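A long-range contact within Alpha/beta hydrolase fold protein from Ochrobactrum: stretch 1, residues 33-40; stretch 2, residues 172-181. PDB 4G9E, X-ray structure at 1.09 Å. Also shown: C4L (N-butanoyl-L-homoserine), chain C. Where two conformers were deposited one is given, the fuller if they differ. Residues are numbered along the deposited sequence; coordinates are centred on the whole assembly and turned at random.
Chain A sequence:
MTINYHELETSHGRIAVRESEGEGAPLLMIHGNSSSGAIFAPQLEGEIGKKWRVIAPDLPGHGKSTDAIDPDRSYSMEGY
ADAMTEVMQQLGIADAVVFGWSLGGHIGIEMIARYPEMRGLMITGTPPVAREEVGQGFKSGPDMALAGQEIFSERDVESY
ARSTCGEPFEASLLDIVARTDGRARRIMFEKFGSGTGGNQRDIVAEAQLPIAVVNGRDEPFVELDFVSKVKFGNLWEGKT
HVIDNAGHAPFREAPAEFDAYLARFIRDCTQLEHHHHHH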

# COMPACT_ATOMS: atom_id res chain seq x y z
N ASN A 33 -4.95 2.47 -4.68
CA ASN A 33 -6.12 3.24 -5.09
C ASN A 33 -7.09 2.37 -5.88
O ASN A 33 -6.72 1.78 -6.90
N SER A 34 -8.33 2.27 -5.39
CA SER A 34 -9.40 1.55 -6.07
C SER A 34 -9.18 0.04 -6.12
O SER A 34 -9.81 -0.65 -6.93
N SER A 35 -8.31 -0.46 -5.26
CA SER A 35 -8.04 -1.89 -5.21
C SER A 35 -8.69 -2.51 -3.98
O SER A 35 -9.69 -1.99 -3.46
N SER A 36 -8.13 -3.62 -3.53
CA SER A 36 -8.66 -4.40 -2.42
C SER A 36 -7.53 -5.28 -1.88
O SER A 36 -6.59 -5.59 -2.61
N GLY A 37 -7.62 -5.68 -0.61
CA GLY A 37 -6.68 -6.65 -0.07
C GLY A 37 -6.69 -7.98 -0.81
O GLY A 37 -5.72 -8.74 -0.73
N ALA A 38 -7.76 -8.27 -1.53
CA ALA A 38 -7.85 -9.49 -2.34
C ALA A 38 -6.74 -9.55 -3.40
O ALA A 38 -6.37 -10.63 -3.86
N ILE A 39 -6.20 -8.38 -3.76
CA ILE A 39 -5.14 -8.30 -4.77
C ILE A 39 -3.88 -9.02 -4.31
O ILE A 39 -3.03 -9.39 -5.13
N PHE A 40 -3.75 -9.23 -3.01
CA PHE A 40 -2.57 -9.86 -2.43
C PHE A 40 -2.70 -11.37 -2.29
O PHE A 40 -1.95 -12.01 -1.55
N SER A 172 -12.23 -10.06 -12.53
CA SER A 172 -12.49 -9.73 -11.12
C SER A 172 -11.88 -8.39 -10.74
O SER A 172 -12.35 -7.72 -9.82
N LEU A 173 -10.82 -7.99 -11.44
CA LEU A 173 -10.17 -6.71 -11.18
C LEU A 173 -11.07 -5.54 -11.55
O LEU A 173 -11.04 -4.50 -10.88
N LEU A 174 -11.85 -5.69 -12.61
CA LEU A 174 -12.82 -4.67 -12.98
C LEU A 174 -13.85 -4.49 -11.87
O LEU A 174 -14.25 -3.37 -11.58
N ASP A 175 -14.27 -5.59 -11.26
CA ASP A 175 -15.25 -5.54 -10.19
C ASP A 175 -14.71 -4.77 -8.99
O ASP A 175 -15.42 -3.96 -8.39
N ILE A 176 -13.46 -5.02 -8.65
CA ILE A 176 -12.83 -4.32 -7.53
C ILE A 176 -12.79 -2.82 -7.79
O ILE A 176 -13.23 -2.03 -6.95
N VAL A 177 -12.30 -2.42 -8.95
CA VAL A 177 -12.15 -1.00 -9.27
C VAL A 177 -13.49 -0.29 -9.43
O VAL A 177 -13.66 0.85 -8.99
N ALA A 178 -14.45 -0.98 -10.03
CA ALA A 178 -15.78 -0.42 -10.24
C ALA A 178 -16.50 -0.16 -8.92
O ALA A 178 -17.28 0.79 -8.81
N ARG A 179 -16.23 -0.98 -7.91
CA ARG A 179 -16.89 -0.82 -6.62
C ARG A 179 -16.48 0.45 -5.89
O ARG A 179 -17.28 1.06 -5.20
N THR A 180 -15.22 0.84 -6.04
CA THR A 180 -14.65 1.91 -5.22
C THR A 180 -15.53 3.15 -5.19
O THR A 180 -16.01 3.63 -6.22
N ASP A 181 -15.75 3.66 -3.98
CA ASP A 181 -16.43 4.94 -3.77
C ASP A 181 -15.58 6.02 -4.43
O ASP A 181 -14.50 6.35 -3.96

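The contact sets a serine-rich loop against the last turns of a helix, and its first rule is closeness: Ser-34 CA lies 4.9 Å from Val-177 CA, near enough for the carbonyl of Ser-34 to meet the helix backbone directly, with Ser-34 O 3.3 Å from Val-177 CA in a CA-H...O contact. At this spacing the loop residue is a serine, whose CB already touches the helix side. Ser-34, with a positive phi of 68°, points its CB toward the helix; chi1 is m, and Ser-34 OG turns back to donate to Asn-33 OD1 at 2.8 Å. Ser-34 CB lies 3.4 Å from Thr-180 OG1, just past the helix, and 4.1 Å from Val-177 CG1.

Ile-176 is the main apolar piece on the helix side. It points toward the loop in the m, t rotamer, and Ile-176 CG2 lies 3.4 Å from Ser-35 C and 3.6 Å from Ser-36 CB. Ser-35, chi1 t, points away and offers mostly backbone. Ser-36 points toward the helix, yet its t rotamer sends OG to its own loop, where Ala-38 N donates to Ser-36 OG at 3.1 Å and holds the start of the 3-10 turn.

Further along, Ile-39 (t, p) and Leu-173 (m, t) both leave their backbones sideways, and their ends close the gap: Ile-39 CD1 packs 3.5 Å from Leu-173 CD2.

No clear direct hydrogen bond crosses the interface; a water does that work. The oxygen of water 1 donates to Ser-35 O at 2.8 Å and to Ile-176 O at 2.9 Å, and accepts from Thr-180 OG1 at 2.9 Å, where the m rotamer of Thr-180 places the hydroxyl.

Asn-33, chi1 t, serves the ligand instead: Asn-33 N donates to C4L O2 at 2.7 Å and Asn-33 ND2 to C4L O4 at 2.9 Å.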

# COMPACT_ATOMS: atom_id res chain seq x y z
CB ASN A 33 -5.62 4.39 -5.96
CG ASN A 33 -6.69 5.40 -6.30
OD1 ASN A 33 -7.87 5.07 -6.44
ND2 ASN A 33 -6.27 6.64 -6.46
CB SER A 34 -9.65 2.12 -7.48
OG SER A 34 -9.96 3.51 -7.42
CB SER A 35 -6.53 -2.15 -5.24
OG SER A 35 -6.25 -3.52 -5.48
CB SER A 36 -9.79 -5.30 -2.93
OG SER A 36 -10.12 -6.32 -1.99
CB ALA A 38 -9.22 -9.59 -2.99
CB ILE A 39 -4.82 -6.81 -5.13
CG1 ILE A 39 -4.19 -6.69 -6.52
CG2 ILE A 39 -3.94 -6.16 -4.08
CD1 ILE A 39 -5.14 -6.98 -7.66
CB PHE A 40 -2.24 -9.22 -1.08
CG PHE A 40 -1.92 -7.76 -1.17
CD1 PHE A 40 -0.96 -7.30 -2.06
CD2 PHE A 40 -2.59 -6.83 -0.39
CE1 PHE A 40 -0.65 -5.95 -2.16
CE2 PHE A 40 -2.30 -5.48 -0.48
CZ PHE A 40 -1.33 -5.04 -1.36
CB SER A 172 -11.96 -10.83 -10.20
OG SER A 172 -10.55 -10.96 -10.32
CB LEU A 173 -8.84 -6.62 -11.92
CG LEU A 173 -7.82 -7.71 -11.59
CD1 LEU A 173 -6.57 -7.49 -12.42
CD2 LEU A 173 -7.49 -7.72 -10.11
CB LEU A 174 -13.55 -5.04 -14.27
CG LEU A 174 -12.68 -5.26 -15.52
CD1 LEU A 174 -13.54 -5.80 -16.66
CD2 LEU A 174 -11.97 -3.97 -15.93
CB ASP A 175 -15.64 -6.95 -9.74
CG ASP A 175 -16.26 -7.77 -10.86
OD1 ASP A 175 -16.85 -7.18 -11.78
OD2 ASP A 175 -16.14 -9.01 -10.80
CB ILE A 176 -11.41 -4.86 -7.27
CG1 ILE A 176 -11.47 -6.32 -6.81
CG2 ILE A 176 -10.71 -4.02 -6.22
CD1 ILE A 176 -10.12 -7.03 -6.76
CB VAL A 177 -11.27 -0.79 -10.53
CG1 VAL A 177 -11.28 0.66 -10.99
CG2 VAL A 177 -9.86 -1.27 -10.26
CB ALA A 178 -16.61 -1.34 -11.12
CB ARG A 179 -16.64 -2.03 -5.71
CG ARG A 179 -17.14 -1.86 -4.27
CD ARG A 179 -16.08 -1.18 -3.40
NE ARG A 179 -16.47 -1.00 -2.00
CZ ARG A 179 -17.12 0.07 -1.54
NH1 ARG A 179 -17.39 0.17 -0.24
NH2 ARG A 179 -17.49 1.03 -2.37
CB THR A 180 -13.27 2.31 -5.74
OG1 THR A 180 -12.47 1.13 -5.88
CG2 THR A 180 -12.58 3.27 -4.79
CB ASP A 181 -16.54 5.17 -2.25
CG ASP A 181 -17.28 6.44 -1.88
OD1 ASP A 181 -17.62 7.26 -2.76
OD2 ASP A 181 -17.52 6.62 -0.67
O1 C4L C . -2.06 2.57 -7.49
C4 C4L C . -2.22 3.56 -6.74
O2 C4L C . -2.53 3.45 -5.53
C3 C4L C . -2.07 4.95 -7.30
C2 C4L C . -1.14 4.97 -8.52
C1 C4L C . -1.34 6.20 -9.38
O3 C4L C . -2.60 6.13 -10.07
N1 C4L C . -1.53 5.89 -6.31
C5 C4L C . -2.28 6.82 -5.71
O4 C4L C . -3.48 6.96 -5.93
C6 C4L C . -1.59 7.72 -4.71
C7 C4L C . -1.97 9.17 -4.99
C8 C4L C . -1.48 9.65 -6.35
O HOH W 1 -12.26 -1.27 -4.33